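Salicylate 5-hydroxylase, large oxygenase component (PDB 7C8Z) catalyses, as the oxygenase component of a multicomponent enzyme, the 5-hydroxylation of salicylate to gentisate, using a mononuclear iron and a [2Fe-2S] cluster. Local coordinates at residues 216-221 with 367-372; 376-379 with 383-386. One frame throughout, in Å; residues are numbered along the deposited sequence.

Contact 1 of 2, residues 216-221 with 367-372; sequences KLKILG and EWTQRR
Lys218 stretches its ammonium group across the gap between a strand and a helix to a threonine hydroxyl: NZ donates to Thr369 OG1 at 3.0 Å. A long side chain suits this place, because the axes of strand 217-221 and helix 367-372 stay 10.8 Å apart at their closest. With CG of Lys218 set between the backbone N and the carbonyl carbon (chi1 49°), the chain leaves toward the helix and bends once, at chi3, before its end meets the hydroxyl. Thr369 OG1 is also hydrogen-bonded to the carbonyl O of Asn365, just ahead of helix 366-375, which helps to fix the side chain's rotation and leaves CG2 for apolar contact. That methyl meets Leu220 CD2 at 4.0 Å, while the leucine's other branch, CD1, lies 3.9 Å from CB of Arg372. The guanidinium of Arg372 is employed elsewhere, in salt bridges with Asp364 and Glu313 and a hydrogen bond to Asn337 O. The backbone of Leu220 also bonds to a chain of another protein. Leu220 and Gly221 both pair with His358, a classic beta bulge in strand 217-227, an outermost strand, within this chain, of the catalytic domain's antiparallel sheet, with helix 366-375 packed beside it.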
ATOM      1  N   LYS A 216       9.354  36.472  20.844  1.00 48.75           N
ATOM      2  CA  LYS A 216       8.192  35.766  20.327  1.00 51.78           C
ATOM      3  C   LYS A 216       8.462  35.334  18.892  1.00 60.97           C
ATOM      4  O   LYS A 216       8.997  36.102  18.087  1.00 75.95           O
ATOM      5  CB  LYS A 216       6.935  36.636  20.406  1.00 47.50           C
ATOM      6  CG  LYS A 216       5.860  36.081  21.354  1.00 66.74           C
ATOM      7  CD  LYS A 216       4.918  35.095  20.644  1.00 71.20           C
ATOM      8  CE  LYS A 216       4.035  34.319  21.631  1.00 63.04           C
ATOM      9  NZ  LYS A 216       2.885  33.627  20.970  1.00 49.86           N
ATOM     10  N   LEU A 217       8.106  34.095  18.579  1.00 49.09           N
ATOM     11  CA  LEU A 217       8.423  33.495  17.292  1.00 44.91           C
ATOM     12  C   LEU A 217       7.254  33.651  16.327  1.00 45.42           C
ATOM     13  O   LEU A 217       6.099  33.780  16.739  1.00 47.65           O
ATOM     14  CB  LEU A 217       8.761  32.012  17.456  1.00 34.90           C
ATOM     15  CG  LEU A 217       9.498  31.641  18.744  1.00 45.51           C
ATOM     16  CD1 LEU A 217       9.608  30.133  18.891  1.00 46.45           C
ATOM     17  CD2 LEU A 217      10.876  32.282  18.777  1.00 53.61           C
ATOM     18  N   LYS A 218       7.576  33.679  15.033  1.00 45.00           N
ATOM     19  CA  LYS A 218       6.583  33.662  13.963  1.00 47.00           C
ATOM     20  C   LYS A 218       6.808  32.395  13.148  1.00 45.46           C
ATOM     21  O   LYS A 218       7.921  32.152  12.669  1.00 47.81           O
ATOM     22  CB  LYS A 218       6.669  34.914  13.082  1.00 42.63           C
ATOM     23  CG  LYS A 218       8.065  35.273  12.600  1.00 56.67           C
ATOM     24  CD  LYS A 218       8.073  36.611  11.870  1.00 61.91           C
ATOM     25  CE  LYS A 218       7.484  36.489  10.474  1.00 68.77           C
ATOM     26  NZ  LYS A 218       7.757  37.697   9.644  1.00 68.29           N
ATOM     27  N   ILE A 219       5.758  31.590  13.002  1.00 41.41           N
ATOM     28  CA  ILE A 219       5.858  30.321  12.285  1.00 44.78           C
ATOM     29  C   ILE A 219       5.997  30.576  10.790  1.00 48.46           C
ATOM     30  O   ILE A 219       5.135  31.209  10.169  1.00 43.64           O
ATOM     31  CB  ILE A 219       4.648  29.428  12.582  1.00 30.28           C
ATOM     32  CG1 ILE A 219       4.477  29.266  14.089  1.00 28.70           C
ATOM     33  CG2 ILE A 219       4.813  28.074  11.918  1.00 28.81           C
ATOM     34  CD1 ILE A 219       5.685  28.683  14.771  1.00 39.67           C
ATOM     35  N   LEU A 220       7.067  30.047  10.196  1.00 47.23           N
ATOM     36  CA  LEU A 220       7.230  30.130   8.753  1.00 41.30           C
ATOM     37  C   LEU A 220       6.540  28.976   8.037  1.00 43.85           C
ATOM     38  O   LEU A 220       5.941  29.183   6.974  1.00 38.02           O
ATOM     39  CB  LEU A 220       8.716  30.156   8.380  1.00 48.56           C
ATOM     40  CG  LEU A 220       9.553  31.331   8.900  1.00 42.16           C
ATOM     41  CD1 LEU A 220      10.983  31.242   8.389  1.00 30.71           C
ATOM     42  CD2 LEU A 220       8.925  32.664   8.521  1.00 38.73           C
ATOM     43  N   GLY A 221       6.585  27.772   8.591  1.00 49.93           N
ATOM     44  CA  GLY A 221       5.823  26.698   7.981  1.00 30.48           C
ATOM     45  C   GLY A 221       6.279  25.317   8.405  1.00 28.80           C
ATOM     46  O   GLY A 221       7.151  25.148   9.260  1.00 37.89           O
ATOM     47  N   GLU A 367      13.212  41.538   4.855  1.00 58.05           N
ATOM     48  CA  GLU A 367      14.493  41.019   4.387  1.00 57.82           C
ATOM     49  C   GLU A 367      14.886  39.726   5.109  1.00 64.55           C
ATOM     50  O   GLU A 367      15.240  38.725   4.469  1.00 57.66           O
ATOM     51  CB  GLU A 367      15.541  42.105   4.594  1.00 67.43           C
ATOM     52  CG  GLU A 367      16.960  41.755   4.254  1.00 78.45           C
ATOM     53  CD  GLU A 367      17.932  42.774   4.819  1.00 80.34           C
ATOM     54  OE1 GLU A 367      18.328  42.640   5.998  1.00 81.63           O
ATOM     55  OE2 GLU A 367      18.300  43.708   4.077  1.00 80.29           O
ATOM     56  N   TRP A 368      14.817  39.724   6.449  1.00 61.63           N
ATOM     57  CA  TRP A 368      15.279  38.569   7.221  1.00 52.54           C
ATOM     58  C   TRP A 368      14.349  37.380   7.057  1.00 48.72           C
ATOM     59  O   TRP A 368      14.804  36.229   7.004  1.00 48.45           O
ATOM     60  CB  TRP A 368      15.428  38.928   8.703  1.00 65.69           C
ATOM     61  CG  TRP A 368      16.754  39.512   8.997  1.00 61.73           C
ATOM     62  CD1 TRP A 368      17.028  40.821   9.228  1.00 65.29           C
ATOM     63  CD2 TRP A 368      18.009  38.819   9.056  1.00 53.91           C
ATOM     64  NE1 TRP A 368      18.372  40.993   9.434  1.00 61.47           N
ATOM     65  CE2 TRP A 368      18.997  39.778   9.335  1.00 54.17           C
ATOM     66  CE3 TRP A 368      18.390  37.480   8.908  1.00 54.19           C
ATOM     67  CZ2 TRP A 368      20.342  39.449   9.472  1.00 62.41           C
ATOM     68  CZ3 TRP A 368      19.728  37.152   9.042  1.00 60.21           C
ATOM     69  CH2 TRP A 368      20.687  38.133   9.322  1.00 68.00           C
ATOM     70  N   THR A 369      13.042  37.634   6.996  1.00 59.17           N
ATOM     71  CA  THR A 369      12.109  36.555   6.704  1.00 54.33           C
ATOM     72  C   THR A 369      12.428  35.895   5.368  1.00 57.02           C
ATOM     73  O   THR A 369      12.511  34.656   5.283  1.00 48.30           O
ATOM     74  CB  THR A 369      10.667  37.069   6.711  1.00 49.22           C
ATOM     75  OG1 THR A 369      10.326  37.548   8.021  1.00 48.64           O
ATOM     76  CG2 THR A 369       9.715  35.940   6.318  1.00 43.25           C
ATOM     77  N   GLN A 370      12.641  36.704   4.307  1.00 50.76           N
ATOM     78  CA  GLN A 370      12.868  36.041   3.025  1.00 57.24           C
ATOM     79  C   GLN A 370      14.204  35.292   3.062  1.00 54.32           C
ATOM     80  O   GLN A 370      14.363  34.242   2.427  1.00 54.05           O
ATOM     81  CB  GLN A 370      12.892  37.024   1.846  1.00 66.74           C
ATOM     82  CG  GLN A 370      11.504  37.576   1.612  1.00 83.72           C
ATOM     83  CD  GLN A 370      11.362  38.734   0.624  1.00 97.62           C
ATOM     84  OE1 GLN A 370      11.839  39.903   0.836  1.00104.44           O
ATOM     85  NE2 GLN A 370      10.309  38.498  -0.228  1.00 99.96           N
ATOM     86  N   ARG A 371      15.183  35.841   3.788  1.00 57.97           N
ATOM     87  CA  ARG A 371      16.481  35.187   3.937  1.00 54.29           C
ATOM     88  C   ARG A 371      16.335  33.801   4.548  1.00 54.95           C
ATOM     89  O   ARG A 371      16.890  32.819   4.033  1.00 62.01           O
ATOM     90  CB  ARG A 371      17.403  36.051   4.801  1.00 44.25           C
ATOM     91  CG  ARG A 371      18.672  35.343   5.272  1.00 49.01           C
ATOM     92  CD  ARG A 371      19.896  36.263   5.283  1.00 55.86           C
ATOM     93  NE  ARG A 371      19.556  37.601   5.759  1.00 57.91           N
ATOM     94  CZ  ARG A 371      19.825  38.723   5.103  1.00 55.78           C
ATOM     95  NH1 ARG A 371      20.448  38.683   3.933  1.00 48.46           N
ATOM     96  NH2 ARG A 371      19.462  39.888   5.618  1.00 65.78           N
ATOM     97  N   ARG A 372      15.608  33.705   5.662  1.00 49.36           N
ATOM     98  CA  ARG A 372      15.388  32.391   6.259  1.00 44.72           C
ATOM     99  C   ARG A 372      14.673  31.471   5.279  1.00 53.77           C
ATOM    100  O   ARG A 372      15.037  30.293   5.137  1.00 64.34           O
ATOM    101  CB  ARG A 372      14.592  32.508   7.561  1.00 46.22           C
ATOM    102  CG  ARG A 372      15.125  33.527   8.558  1.00 47.77           C
ATOM    103  CD  ARG A 372      14.681  33.191   9.977  1.00 41.75           C
ATOM    104  NE  ARG A 372      14.964  34.282  10.907  1.00 46.98           N
ATOM    105  CZ  ARG A 372      16.128  34.457  11.529  1.00 55.13           C
ATOM    106  NH1 ARG A 372      17.129  33.612  11.325  1.00 49.63           N
ATOM    107  NH2 ARG A 372      16.290  35.480  12.356  1.00 52.91           N
TER

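Contact 2 of 2, residues 376-379 with 383-386; sequences ANLF and GFVS
Two carbonyls at the end of the 3-10 segment 376-378 receive the backbone of residues 384-386: Asn377 O takes Phe384 N at 3.2 Å, and Leu378 O is gripped by two N-H groups, that of Val385 at 2.8 Å and, weakly, that of Ser386. Gly383, with no CB, lets the backbone pass close to Leu378 O and Phe379 N, and its CA makes a CA-H...O contact with Asn377 O. The side chains of Leu378 and Phe384 meet at a slant, CD2 to CD2 at 3.7 Å; both also meet Trp250, whose ring stacks on that of Phe384. Ser386 OG lies at the edge of the Phe379 ring, near its plane, 3.5 Å from Phe379 CB, and the small size of serine is compatible with this close packing. The CB of Leu378 covers one face of that ring, and Trp356 touches both Phe379 and Ser386. Asn377 ND2 hydrogen-bonds to the backbone of a chain of another protein in the assembly. The side chain of Val385 touches that of His248 and lies about 5 Å from the iron, carrying this buried turn up to the mononuclear iron site of the catalytic domain, where His243, His248 and Asp389 bind the metal.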
ATOM      1  N   ALA A 376      16.158  27.974   3.691  1.00 36.64           N
ATOM      2  CA  ALA A 376      15.517  26.686   3.951  1.00 42.51           C
ATOM      3  C   ALA A 376      15.619  25.706   2.780  1.00 48.13           C
ATOM      4  O   ALA A 376      15.306  24.523   2.958  1.00 38.73           O
ATOM      5  CB  ALA A 376      14.047  26.894   4.317  1.00 36.56           C
ATOM      6  N   ASN A 377      16.039  26.156   1.596  1.00 45.63           N
ATOM      7  CA  ASN A 377      16.217  25.244   0.470  1.00 52.44           C
ATOM      8  C   ASN A 377      17.323  24.219   0.702  1.00 49.48           C
ATOM      9  O   ASN A 377      17.417  23.255  -0.068  1.00 39.37           O
ATOM     10  CB  ASN A 377      16.497  26.036  -0.812  1.00 42.86           C
ATOM     11  CG  ASN A 377      15.220  26.509  -1.501  1.00 46.91           C
ATOM     12  OD1 ASN A 377      14.131  25.984  -1.249  1.00 42.17           O
ATOM     13  ND2 ASN A 377      15.350  27.503  -2.374  1.00 32.65           N
ATOM     14  N   LEU A 378      18.163  24.403   1.721  1.00 42.70           N
ATOM     15  CA  LEU A 378      19.202  23.433   2.050  1.00 45.57           C
ATOM     16  C   LEU A 378      18.709  22.320   2.963  1.00 49.23           C
ATOM     17  O   LEU A 378      19.378  21.286   3.077  1.00 37.33           O
ATOM     18  CB  LEU A 378      20.390  24.122   2.730  1.00 42.72           C
ATOM     19  CG  LEU A 378      20.960  25.391   2.106  1.00 42.36           C
ATOM     20  CD1 LEU A 378      22.051  25.946   2.995  1.00 42.05           C
ATOM     21  CD2 LEU A 378      21.496  25.107   0.719  1.00 54.93           C
ATOM     22  N   PHE A 379      17.572  22.510   3.616  1.00 49.08           N
ATOM     23  CA  PHE A 379      17.077  21.584   4.620  1.00 44.26           C
ATOM     24  C   PHE A 379      15.687  21.091   4.231  1.00 42.83           C
ATOM     25  O   PHE A 379      15.141  21.454   3.188  1.00 50.14           O
ATOM     26  CB  PHE A 379      17.087  22.259   5.994  1.00 48.06           C
ATOM     27  CG  PHE A 379      18.311  23.101   6.231  1.00 51.68           C
ATOM     28  CD1 PHE A 379      19.507  22.514   6.613  1.00 47.78           C
ATOM     29  CD2 PHE A 379      18.276  24.472   6.035  1.00 51.16           C
ATOM     30  CE1 PHE A 379      20.637  23.281   6.815  1.00 48.62           C
ATOM     31  CE2 PHE A 379      19.407  25.246   6.233  1.00 38.34           C
ATOM     32  CZ  PHE A 379      20.587  24.650   6.626  1.00 43.33           C
ATOM     33  N   GLY A 383      15.894  19.299   0.783  1.00 35.79           N
ATOM     34  CA  GLY A 383      17.020  20.203   0.869  1.00 46.35           C
ATOM     35  C   GLY A 383      18.291  19.645   0.259  1.00 39.00           C
ATOM     36  O   GLY A 383      18.488  18.435   0.143  1.00 39.23           O
ATOM     37  N   PHE A 384      19.174  20.570  -0.131  1.00 45.67           N
ATOM     38  CA  PHE A 384      20.479  20.191  -0.664  1.00 51.01           C
ATOM     39  C   PHE A 384      21.282  19.368   0.337  1.00 44.67           C
ATOM     40  O   PHE A 384      22.112  18.544  -0.061  1.00 38.37           O
ATOM     41  CB  PHE A 384      21.267  21.439  -1.066  1.00 44.87           C
ATOM     42  CG  PHE A 384      20.766  22.095  -2.322  1.00 48.38           C
ATOM     43  CD1 PHE A 384      20.902  21.467  -3.547  1.00 38.73           C
ATOM     44  CD2 PHE A 384      20.160  23.340  -2.278  1.00 57.18           C
ATOM     45  CE1 PHE A 384      20.443  22.068  -4.704  1.00 50.09           C
ATOM     46  CE2 PHE A 384      19.695  23.944  -3.432  1.00 50.29           C
ATOM     47  CZ  PHE A 384      19.838  23.309  -4.645  1.00 51.04           C
ATOM     48  N   VAL A 385      21.025  19.547   1.628  1.00 47.17           N
ATOM     49  CA  VAL A 385      21.762  18.862   2.674  1.00 44.86           C
ATOM     50  C   VAL A 385      20.926  17.777   3.342  1.00 55.30           C
ATOM     51  O   VAL A 385      21.440  16.703   3.659  1.00 67.62           O
ATOM     52  CB  VAL A 385      22.280  19.885   3.714  1.00 48.67           C
ATOM     53  CG1 VAL A 385      22.637  19.208   5.036  1.00 35.88           C
ATOM     54  CG2 VAL A 385      23.468  20.666   3.156  1.00 34.78           C
ATOM     55  N   SER A 386      19.625  18.012   3.522  1.00 44.13           N
ATOM     56  CA  SER A 386      18.857  17.179   4.440  1.00 34.46           C
ATOM     57  C   SER A 386      18.327  15.887   3.818  1.00 35.90           C
ATOM     58  O   SER A 386      18.080  14.923   4.551  1.00 58.62           O
ATOM     59  CB  SER A 386      17.699  17.993   5.014  1.00 39.64           C
ATOM     60  OG  SER A 386      18.174  18.927   5.966  1.00 49.02           O
TER

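Overall arrangement
Both contacts belong to the catalytic domain and lie on the same side of the chain's centre, their own centres about 16 Å apart. They come in series: contact 1 closes on helix 366-375, and the chain leaving that helix enters contact 2 almost at once, then continues into helix 387-402, which carries the iron ligand Asp389. Strand 352-361 links them in space, since it pairs with strand 217-227 of contact 1 and also supplies His358 and Trp356 to the surroundings of contact 2. The path thus runs from what is, within this chain, an edge of the antiparallel sheet, remote from the annotated sites, to the iron site, and a chain of another protein in the assembly reaches both contacts.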